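Local coordinates for putative dehydratase (PDB 2POZ), which is of unknown function but probably acts as a lyase, perhaps a dehydratase, of the mandelate racemase/muconate lactonizing enzyme family, at residues R67-W72 with T290-A295; A99-K104 with V110-L115; V145-K150 with Y334-A339. All coordinates share one frame; numbering follows the deposited sequence.

Contact 1: R67-W72 with T290-A295; sequences RIEELW and TKKICA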
loop_
_atom_site.group_PDB
_atom_site.type_symbol
_atom_site.label_atom_id
_atom_site.label_comp_id
_atom_site.label_asym_id
_atom_site.label_seq_id
_atom_site.Cartn_x
_atom_site.Cartn_y
_atom_site.Cartn_z
ATOM N N ARG A 67 -31.755 -20.325 22.150
ATOM C CA ARG A 67 -31.434 -19.352 21.098
ATOM C C ARG A 67 -30.132 -18.622 21.450
ATOM O O ARG A 67 -30.117 -17.421 21.705
ATOM C CB ARG A 67 -32.581 -18.348 20.940
ATOM C CG ARG A 67 -33.868 -18.939 20.345
ATOM C CD ARG A 67 -34.915 -17.843 20.109
ATOM N NE ARG A 67 -35.893 -17.773 21.191
ATOM C CZ ARG A 67 -36.771 -16.783 21.354
ATOM N NH1 ARG A 67 -36.792 -15.761 20.504
ATOM N NH2 ARG A 67 -37.638 -16.819 22.363
ATOM N N ILE A 68 -29.033 -19.361 21.458
ATOM C CA ILE A 68 -27.748 -18.783 21.822
ATOM C C ILE A 68 -27.258 -17.682 20.883
ATOM O O ILE A 68 -26.883 -16.603 21.337
ATOM C CB ILE A 68 -26.681 -19.874 21.934
ATOM C CG1 ILE A 68 -27.187 -20.986 22.854
ATOM C CG2 ILE A 68 -25.385 -19.273 22.482
ATOM C CD1 ILE A 68 -26.160 -22.082 23.135
ATOM N N GLU A 69 -27.258 -17.939 19.579
ATOM C CA GLU A 69 -26.800 -16.921 18.634
ATOM C C GLU A 69 -27.642 -15.655 18.778
ATOM O O GLU A 69 -27.114 -14.546 18.723
ATOM C CB GLU A 69 -26.885 -17.437 17.189
ATOM C CG GLU A 69 -25.815 -18.454 16.798
ATOM C CD GLU A 69 -24.505 -17.813 16.347
ATOM O OE1 GLU A 69 -24.427 -16.566 16.268
ATOM O OE2 GLU A 69 -23.551 -18.567 16.059
ATOM N N GLU A 70 -28.952 -15.813 18.964
ATOM C CA GLU A 70 -29.821 -14.646 19.107
ATOM C C GLU A 70 -29.499 -13.836 20.358
ATOM O O GLU A 70 -29.433 -12.608 20.308
ATOM C CB GLU A 70 -31.295 -15.058 19.141
ATOM C CG GLU A 70 -32.247 -13.857 19.161
ATOM C CD GLU A 70 -33.713 -14.263 19.111
ATOM O OE1 GLU A 70 -34.212 -14.814 20.109
ATOM O OE2 GLU A 70 -34.361 -14.039 18.067
ATOM N N LEU A 71 -29.307 -14.528 21.476
ATOM C CA LEU A 71 -28.993 -13.868 22.739
ATOM C C LEU A 71 -27.667 -13.123 22.654
ATOM O O LEU A 71 -27.537 -12.008 23.154
ATOM C CB LEU A 71 -28.935 -14.893 23.877
ATOM C CG LEU A 71 -30.241 -15.288 24.575
ATOM C CD1 LEU A 71 -30.865 -14.061 25.213
ATOM C CD2 LEU A 71 -31.201 -15.902 23.584
ATOM N N TRP A 72 -26.678 -13.745 22.023
ATOM C CA TRP A 72 -25.370 -13.114 21.880
ATOM C C TRP A 72 -25.568 -11.844 21.056
ATOM O O TRP A 72 -25.136 -10.755 21.439
ATOM C CB TRP A 72 -24.405 -14.052 21.154
ATOM C CG TRP A 72 -22.972 -13.719 21.384
ATOM C CD1 TRP A 72 -22.156 -14.234 22.357
ATOM C CD2 TRP A 72 -22.173 -12.794 20.637
ATOM N NE1 TRP A 72 -20.898 -13.688 22.254
ATOM C CE2 TRP A 72 -20.881 -12.801 21.210
ATOM C CE3 TRP A 72 -22.424 -11.959 19.538
ATOM C CZ2 TRP A 72 -19.842 -12.005 20.723
ATOM C CZ3 TRP A 72 -21.384 -11.163 19.052
ATOM C CH2 TRP A 72 -20.112 -11.195 19.647
ATOM N N THR A 290 -15.201 -18.047 20.047
ATOM C CA THR A 290 -13.803 -18.441 19.967
ATOM C C THR A 290 -13.607 -19.515 18.900
ATOM O O THR A 290 -12.588 -19.531 18.212
ATOM C CB THR A 290 -13.278 -18.923 21.329
ATOM O OG1 THR A 290 -13.393 -17.850 22.277
ATOM C CG2 THR A 290 -11.801 -19.321 21.227
ATOM N N LYS A 291 -14.582 -20.411 18.754
ATOM C CA LYS A 291 -14.482 -21.428 17.716
ATOM C C LYS A 291 -14.439 -20.700 16.356
ATOM O O LYS A 291 -13.665 -21.074 15.466
ATOM C CB LYS A 291 -15.681 -22.381 17.759
ATOM C CG LYS A 291 -15.707 -23.384 16.605
ATOM C CD LYS A 291 -16.877 -24.364 16.717
ATOM C CE LYS A 291 -16.965 -25.253 15.477
ATOM N NZ LYS A 291 -15.678 -25.961 15.175
ATOM N N LYS A 292 -15.259 -19.659 16.210
ATOM C CA LYS A 292 -15.294 -18.871 14.970
ATOM C C LYS A 292 -13.952 -18.176 14.755
ATOM O O LYS A 292 -13.428 -18.141 13.636
ATOM C CB LYS A 292 -16.406 -17.826 15.029
ATOM C CG LYS A 292 -17.809 -18.431 15.022
ATOM C CD LYS A 292 -18.871 -17.392 15.314
ATOM C CE LYS A 292 -20.260 -17.980 15.127
ATOM N NZ LYS A 292 -21.301 -17.003 15.526
ATOM N N ILE A 293 -13.402 -17.614 15.830
ATOM C CA ILE A 293 -12.111 -16.949 15.754
ATOM C C ILE A 293 -11.042 -17.953 15.293
ATOM O O ILE A 293 -10.223 -17.638 14.440
ATOM C CB ILE A 293 -11.716 -16.353 17.128
ATOM C CG1 ILE A 293 -12.615 -15.155 17.441
ATOM C CG2 ILE A 293 -10.234 -15.945 17.139
ATOM C CD1 ILE A 293 -12.429 -14.592 18.826
ATOM N N CYS A 294 -11.064 -19.162 15.850
ATOM C CA CYS A 294 -10.089 -20.183 15.477
ATOM C C CYS A 294 -10.258 -20.597 14.013
ATOM O O CYS A 294 -9.277 -20.847 13.317
ATOM C CB CYS A 294 -10.228 -21.417 16.381
ATOM S SG CYS A 294 -9.835 -21.110 18.130
ATOM N N ALA A 295 -11.504 -20.680 13.552
ATOM C CA ALA A 295 -11.767 -21.058 12.166
ATOM C C ALA A 295 -11.179 -19.995 11.233
ATOM O O ALA A 295 -10.592 -20.319 10.203
ATOM C CB ALA A 295 -13.275 -21.203 11.935
#

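Contact 2: A99-K104 with V110-L115; sequences ALWDIK and VPVYEL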
loop_
_atom_site.group_PDB
_atom_site.type_symbol
_atom_site.label_atom_id
_atom_site.label_comp_id
_atom_site.label_asym_id
_atom_site.label_seq_id
_atom_site.Cartn_x
_atom_site.Cartn_y
_atom_site.Cartn_z
ATOM N N ALA A 99 -22.474 -20.560 29.719
ATOM C CA ALA A 99 -23.573 -21.172 30.467
ATOM C C ALA A 99 -24.701 -21.611 29.531
ATOM O O ALA A 99 -25.387 -22.601 29.798
ATOM C CB ALA A 99 -24.108 -20.193 31.513
ATOM N N LEU A 100 -24.901 -20.873 28.445
ATOM C CA LEU A 100 -25.953 -21.227 27.503
ATOM C C LEU A 100 -25.615 -22.530 26.789
ATOM O O LEU A 100 -26.480 -23.393 26.645
ATOM C CB LEU A 100 -26.167 -20.094 26.503
ATOM C CG LEU A 100 -26.788 -18.860 27.164
ATOM C CD1 LEU A 100 -26.870 -17.711 26.160
ATOM C CD2 LEU A 100 -28.179 -19.215 27.694
ATOM N N TRP A 101 -24.364 -22.680 26.346
ATOM C CA TRP A 101 -23.949 -23.915 25.672
ATOM C C TRP A 101 -23.983 -25.087 26.656
ATOM O O TRP A 101 -24.272 -26.227 26.281
ATOM C CB TRP A 101 -22.540 -23.779 25.079
ATOM C CG TRP A 101 -22.523 -23.007 23.797
ATOM C CD1 TRP A 101 -22.095 -21.727 23.613
ATOM C CD2 TRP A 101 -23.028 -23.450 22.527
ATOM N NE1 TRP A 101 -22.304 -21.337 22.306
ATOM C CE2 TRP A 101 -22.875 -22.379 21.621
ATOM C CE3 TRP A 101 -23.598 -24.649 22.073
ATOM C CZ2 TRP A 101 -23.274 -22.468 20.283
ATOM C CZ3 TRP A 101 -23.994 -24.739 20.743
ATOM C CH2 TRP A 101 -23.828 -23.652 19.864
ATOM N N ASP A 102 -23.685 -24.806 27.919
ATOM C CA ASP A 102 -23.717 -25.846 28.943
ATOM C C ASP A 102 -25.164 -26.378 29.021
ATOM O O ASP A 102 -25.399 -27.587 29.038
ATOM C CB ASP A 102 -23.274 -25.247 30.283
ATOM C CG ASP A 102 -22.943 -26.300 31.328
ATOM O OD1 ASP A 102 -22.630 -27.461 30.961
ATOM O OD2 ASP A 102 -22.980 -25.952 32.526
ATOM N N ILE A 103 -26.131 -25.467 29.045
ATOM C CA ILE A 103 -27.536 -25.857 29.112
ATOM C C ILE A 103 -27.965 -26.635 27.874
ATOM O O ILE A 103 -28.680 -27.639 27.976
ATOM C CB ILE A 103 -28.442 -24.619 29.288
ATOM C CG1 ILE A 103 -28.289 -24.082 30.719
ATOM C CG2 ILE A 103 -29.901 -24.986 28.991
ATOM C CD1 ILE A 103 -28.913 -22.724 30.936
ATOM N N LYS A 104 -27.519 -26.185 26.704
ATOM C CA LYS A 104 -27.880 -26.863 25.469
ATOM C C LYS A 104 -27.311 -28.281 25.449
ATOM O O LYS A 104 -27.997 -29.218 25.059
ATOM C CB LYS A 104 -27.380 -26.074 24.254
ATOM C CG LYS A 104 -27.841 -26.647 22.910
ATOM C CD LYS A 104 -27.354 -25.791 21.741
ATOM C CE LYS A 104 -28.181 -24.530 21.587
ATOM N NZ LYS A 104 -29.536 -24.820 21.034
ATOM N N VAL A 110 -25.138 -34.440 25.587
ATOM C CA VAL A 110 -23.788 -34.658 25.077
ATOM C C VAL A 110 -22.851 -33.482 25.343
ATOM O O VAL A 110 -23.294 -32.378 25.655
ATOM C CB VAL A 110 -23.803 -34.925 23.554
ATOM C CG1 VAL A 110 -24.606 -36.192 23.249
ATOM C CG2 VAL A 110 -24.398 -33.728 22.822
ATOM N N PRO A 111 -21.534 -33.716 25.242
ATOM C CA PRO A 111 -20.560 -32.645 25.471
ATOM C C PRO A 111 -20.760 -31.536 24.439
ATOM O O PRO A 111 -21.234 -31.790 23.326
ATOM C CB PRO A 111 -19.219 -33.349 25.289
ATOM C CG PRO A 111 -19.515 -34.774 25.697
ATOM C CD PRO A 111 -20.862 -35.015 25.060
ATOM N N VAL A 112 -20.404 -30.310 24.795
ATOM C CA VAL A 112 -20.553 -29.212 23.855
ATOM C C VAL A 112 -19.735 -29.469 22.586
ATOM O O VAL A 112 -20.152 -29.084 21.495
ATOM C CB VAL A 112 -20.130 -27.859 24.477
ATOM C CG1 VAL A 112 -20.100 -26.776 23.402
ATOM C CG2 VAL A 112 -21.117 -27.466 25.577
ATOM N N TYR A 113 -18.589 -30.135 22.704
ATOM C CA TYR A 113 -17.801 -30.378 21.500
ATOM C C TYR A 113 -18.513 -31.256 20.467
ATOM O O TYR A 113 -18.173 -31.208 19.288
ATOM C CB TYR A 113 -16.415 -30.951 21.835
ATOM C CG TYR A 113 -16.394 -32.212 22.661
ATOM C CD1 TYR A 113 -16.852 -33.431 22.144
ATOM C CD2 TYR A 113 -15.862 -32.202 23.946
ATOM C CE1 TYR A 113 -16.772 -34.603 22.891
ATOM C CE2 TYR A 113 -15.775 -33.365 24.697
ATOM C CZ TYR A 113 -16.228 -34.561 24.168
ATOM O OH TYR A 113 -16.121 -35.706 24.922
ATOM N N GLU A 114 -19.497 -32.049 20.894
ATOM C CA GLU A 114 -20.242 -32.871 19.939
ATOM C C GLU A 114 -21.147 -31.958 19.111
ATOM O O GLU A 114 -21.335 -32.178 17.914
ATOM C CB GLU A 114 -21.102 -33.928 20.643
ATOM C CG GLU A 114 -20.347 -35.158 21.130
ATOM C CD GLU A 114 -19.491 -35.808 20.041
ATOM O OE1 GLU A 114 -19.900 -35.811 18.857
ATOM O OE2 GLU A 114 -18.408 -36.328 20.378
ATOM N N LEU A 115 -21.701 -30.930 19.751
ATOM C CA LEU A 115 -22.573 -29.981 19.064
ATOM C C LEU A 115 -21.760 -29.204 18.022
ATOM O O LEU A 115 -22.261 -28.880 16.945
ATOM C CB LEU A 115 -23.182 -28.991 20.065
ATOM C CG LEU A 115 -23.986 -29.565 21.236
ATOM C CD1 LEU A 115 -24.435 -28.444 22.167
ATOM C CD2 LEU A 115 -25.185 -30.324 20.698
#

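Contact 3: V145-K150 with Y334-A339; sequences VERPLK and YPAFKA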
loop_
_atom_site.group_PDB
_atom_site.type_symbol
_atom_site.label_atom_id
_atom_site.label_comp_id
_atom_site.label_asym_id
_atom_site.label_seq_id
_atom_site.Cartn_x
_atom_site.Cartn_y
_atom_site.Cartn_z
ATOM N N VAL A 145 11.986 -23.983 37.986
ATOM C CA VAL A 145 11.592 -24.928 36.930
ATOM C C VAL A 145 11.443 -26.354 37.460
ATOM O O VAL A 145 10.732 -27.176 36.876
ATOM C CB VAL A 145 12.616 -24.979 35.761
ATOM C CG1 VAL A 145 12.936 -23.568 35.267
ATOM C CG2 VAL A 145 13.885 -25.709 36.199
ATOM N N GLU A 146 12.110 -26.640 38.574
ATOM C CA GLU A 146 12.080 -27.974 39.162
ATOM C C GLU A 146 10.700 -28.583 39.408
ATOM O O GLU A 146 10.454 -29.726 39.018
ATOM C CB GLU A 146 12.883 -27.979 40.464
ATOM C CG GLU A 146 14.392 -27.951 40.258
ATOM C CD GLU A 146 15.137 -27.587 41.530
ATOM O OE1 GLU A 146 14.703 -28.026 42.620
ATOM O OE2 GLU A 146 16.155 -26.866 41.441
ATOM N N ARG A 147 9.797 -27.844 40.047
ATOM C CA ARG A 147 8.474 -28.398 40.320
ATOM C C ARG A 147 7.679 -28.750 39.053
ATOM O O ARG A 147 7.251 -29.897 38.880
ATOM C CB ARG A 147 7.657 -27.451 41.206
ATOM C CG ARG A 147 6.270 -27.989 41.529
ATOM C CD ARG A 147 5.463 -27.032 42.387
ATOM N NE ARG A 147 4.026 -27.284 42.266
ATOM C CZ ARG A 147 3.328 -27.131 41.141
ATOM N NH1 ARG A 147 3.927 -26.724 40.026
ATOM N NH2 ARG A 147 2.027 -27.386 41.128
ATOM N N PRO A 148 7.463 -27.777 38.149
ATOM C CA PRO A 148 6.701 -28.155 36.953
ATOM C C PRO A 148 7.336 -29.303 36.161
ATOM O O PRO A 148 6.634 -30.178 35.658
ATOM C CB PRO A 148 6.614 -26.843 36.159
ATOM C CG PRO A 148 7.824 -26.078 36.609
ATOM C CD PRO A 148 7.838 -26.354 38.104
ATOM N N LEU A 149 8.659 -29.314 36.064
ATOM C CA LEU A 149 9.335 -30.376 35.333
ATOM C C LEU A 149 9.178 -31.737 36.024
ATOM O O LEU A 149 9.122 -32.767 35.355
ATOM C CB LEU A 149 10.814 -30.035 35.143
ATOM C CG LEU A 149 11.061 -28.790 34.277
ATOM C CD1 LEU A 149 12.555 -28.573 34.124
ATOM C CD2 LEU A 149 10.400 -28.951 32.906
ATOM N N LYS A 150 9.104 -31.739 37.353
ATOM C CA LYS A 150 8.927 -32.989 38.088
ATOM C C LYS A 150 7.516 -33.504 37.827
ATOM O O LYS A 150 7.257 -34.706 37.892
ATOM C CB LYS A 150 9.118 -32.775 39.593
ATOM C CG LYS A 150 10.554 -32.508 40.032
ATOM C CD LYS A 150 11.394 -33.781 40.091
ATOM C CE LYS A 150 12.777 -33.501 40.695
ATOM N NZ LYS A 150 13.614 -34.728 40.863
ATOM N N TYR A 334 -1.864 -23.569 35.111
ATOM C CA TYR A 334 -1.160 -22.933 36.232
ATOM C C TYR A 334 -1.326 -23.862 37.441
ATOM O O TYR A 334 -2.060 -23.546 38.379
ATOM C CB TYR A 334 -1.790 -21.576 36.586
ATOM C CG TYR A 334 -1.695 -20.498 35.527
ATOM C CD1 TYR A 334 -0.907 -19.362 35.730
ATOM C CD2 TYR A 334 -2.426 -20.587 34.343
ATOM C CE1 TYR A 334 -0.857 -18.335 34.776
ATOM C CE2 TYR A 334 -2.381 -19.571 33.383
ATOM C CZ TYR A 334 -1.598 -18.447 33.609
ATOM O OH TYR A 334 -1.575 -17.433 32.672
ATOM N N PRO A 335 -0.643 -25.014 37.439
ATOM C CA PRO A 335 -0.769 -25.951 38.561
ATOM C C PRO A 335 -0.491 -25.391 39.965
ATOM O O PRO A 335 -1.166 -25.763 40.920
ATOM C CB PRO A 335 0.183 -27.089 38.165
ATOM C CG PRO A 335 1.231 -26.390 37.370
ATOM C CD PRO A 335 0.420 -25.442 36.512
ATOM N N ALA A 336 0.479 -24.489 40.087
ATOM C CA ALA A 336 0.825 -23.913 41.391
ATOM C C ALA A 336 -0.314 -23.154 42.089
ATOM O O ALA A 336 -0.388 -23.135 43.321
ATOM C CB ALA A 336 2.053 -22.998 41.254
ATOM N N PHE A 337 -1.198 -22.537 41.310
ATOM C CA PHE A 337 -2.312 -21.769 41.872
ATOM C C PHE A 337 -3.266 -22.601 42.725
ATOM O O PHE A 337 -3.894 -22.087 43.652
ATOM C CB PHE A 337 -3.101 -21.079 40.749
ATOM C CG PHE A 337 -2.356 -19.954 40.082
ATOM C CD1 PHE A 337 -0.973 -19.817 40.240
ATOM C CD2 PHE A 337 -3.031 -19.037 39.283
ATOM C CE1 PHE A 337 -0.281 -18.785 39.616
ATOM C CE2 PHE A 337 -2.347 -18.001 38.656
ATOM C CZ PHE A 337 -0.970 -17.875 38.821
ATOM N N LYS A 338 -3.376 -23.883 42.410
ATOM C CA LYS A 338 -4.261 -24.764 43.154
ATOM C C LYS A 338 -3.789 -24.994 44.594
ATOM O O LYS A 338 -4.554 -25.481 45.426
ATOM C CB LYS A 338 -4.398 -26.104 42.426
ATOM C CG LYS A 338 -5.508 -26.150 41.360
ATOM C CD LYS A 338 -5.301 -25.128 40.257
ATOM C CE LYS A 338 -6.261 -25.359 39.087
ATOM N NZ LYS A 338 -7.688 -25.092 39.421
ATOM N N ALA A 339 -2.543 -24.625 44.885
ATOM C CA ALA A 339 -1.977 -24.810 46.220
ATOM C C ALA A 339 -2.057 -23.560 47.100
ATOM O O ALA A 339 -1.689 -23.603 48.277
ATOM C CB ALA A 339 -0.519 -25.277 46.106
#

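Contact 1: R67-W72 with T290-A295
The ammonium group of K292 meets the carboxylate of E69 in a buried salt bridge. NZ of K292 gives its main bond to OE2 of E69, at 2.8 Å, on the syn lone pair of that oxygen. A second, weak bond of 3.2 Å runs from K292 NZ to E69 OE1. Both oxygens therefore share one nitrogen, although unequally. The two side chains come from opposite directions, and the CA atoms of E69 and K292 are 12.2 Å apart. K292 does most of the reaching, with a chain extended beyond CG. E69 is bent at its second torsion (chi2 -85°), which turns the carboxylate toward the lysine.

The bridge joins helix 68-78 of the N-terminal capping domain, as in the enolase superfamily, to helix 287-298 of the barrel domain. E69 OE2 has a further partner, since K291 of the second subunit also forms a salt bridge to it. A glutamine in place of E69 would probably leave both lysines without their counter-charge at this buried subunit boundary. Two lysines round one carboxylate are likely to favour its ionised form.

Further out, R262 packs on K292 and also touches W72, whose NE1 bonds to the carbonyl of G285. On the far side of helix 68-78, R67 NH1 forms a salt bridge with E70 OE1, its hydrogen bond weak.

Contact 2: A99-K104 with V110-L115
W101 turns the edge of its indole to L115. The CD1 methyl of L115 lies near the ring plane, 3.9 Å from CE3 of W101 and 4.0 Å from CZ3, so the contact is made at the six-membered ring. The leucine and the tryptophan cross obliquely. The same methyl also touches the aliphatic part of K104, at 3.9 Å from K104 CG. It thus sits between two side chains one helical turn apart. In K104 the chain is straight as far as CD (chi1 -174°, chi2 178°), which lays CG and CD beside the leucine. It then bends twice and takes NZ away to the carbonyl of S66 and to E114 of the second subunit.

V112 works at the other end of the tryptophan. Its CG2 methyl is 4.0 Å from W101 CB and rests on the backbone carbonyl, 3.5 Å from W101 O. The nearest pair of CA atoms, those of W101 and V112, are 6.5 Å apart. The side chains meet through apolar groups alone, and the contact is buried.

This is a helix and the short helical turn that follows it, within the N-terminal domain of the family. F116 meets the W101 ring edge-to-face, and I68 of helix 68-78 packs on W101 and K104. Q320 of helix 312-324 lies against V112, while I103 faces strand 21-27.

Contact 3: V145-K150 with Y334-A339
R147 lays its guanidinium group over A336 and against the ring of P335. The contact joins two outer pieces of the enolase-type barrel domain: the short helix 146-150 and the 3-10 turn 335-339 that follows strand 331-333. These two pieces are 184 residues apart in sequence.

The arginine makes the whole reach. Its CG stands anti to the backbone N (chi1 -180°), and the chain stays extended out to NE. This carries the flat end group across to the turn. There A336 covers one face of the guanidinium, with its CB 4.2 Å above the plane and offset toward the rim. P335 takes a different place. Its CB lies in the guanidinium plane, at the edge, 3.5 Å from R147 NH2. Its CG is 3.8 Å from R147 NH1. The side chains of R147 and P335 slide past each other in opposite directions.

The interaction is packing of a flat cation against a proline and an alanine. The charge of R147 finds its partner close by in its own chain, where NH1 forms a salt bridge with E151. That bridge probably helps to fix the turn of the guanidinium against P335. The arginine is exposed, whereas P335 is buried.

Behind R147, the helix is seated on the barrel through P148 and L149, which both touch L156 of strand 155-158. No other subunit touches these two segments.

NH2 of R147 comes 3.4 Å from the backbone N of A336, but both atoms are donors and they do not bond.

In the fold
From the N terminus, the chain first enters contact 1 at 67-72. It then passes through contact 2, a short loop closed between 99-104 and 110-115, before contact 1 is completed at 290-295. Contact 2 therefore lies wholly within the long loop of contact 1. The two also touch in space, where helix 68-78 lies against helix 87-108, and both contacts border the second subunit. Contact 3 opens at 145-150, inside contact 1, and closes at 334-339, beyond it, so these two cross. Contact 1 ties the N-terminal domain to the barrel, contact 2 stays within the N-terminal domain, and contact 3 joins outer parts of the barrel domain, its centre about 34 Å from that of contact 1.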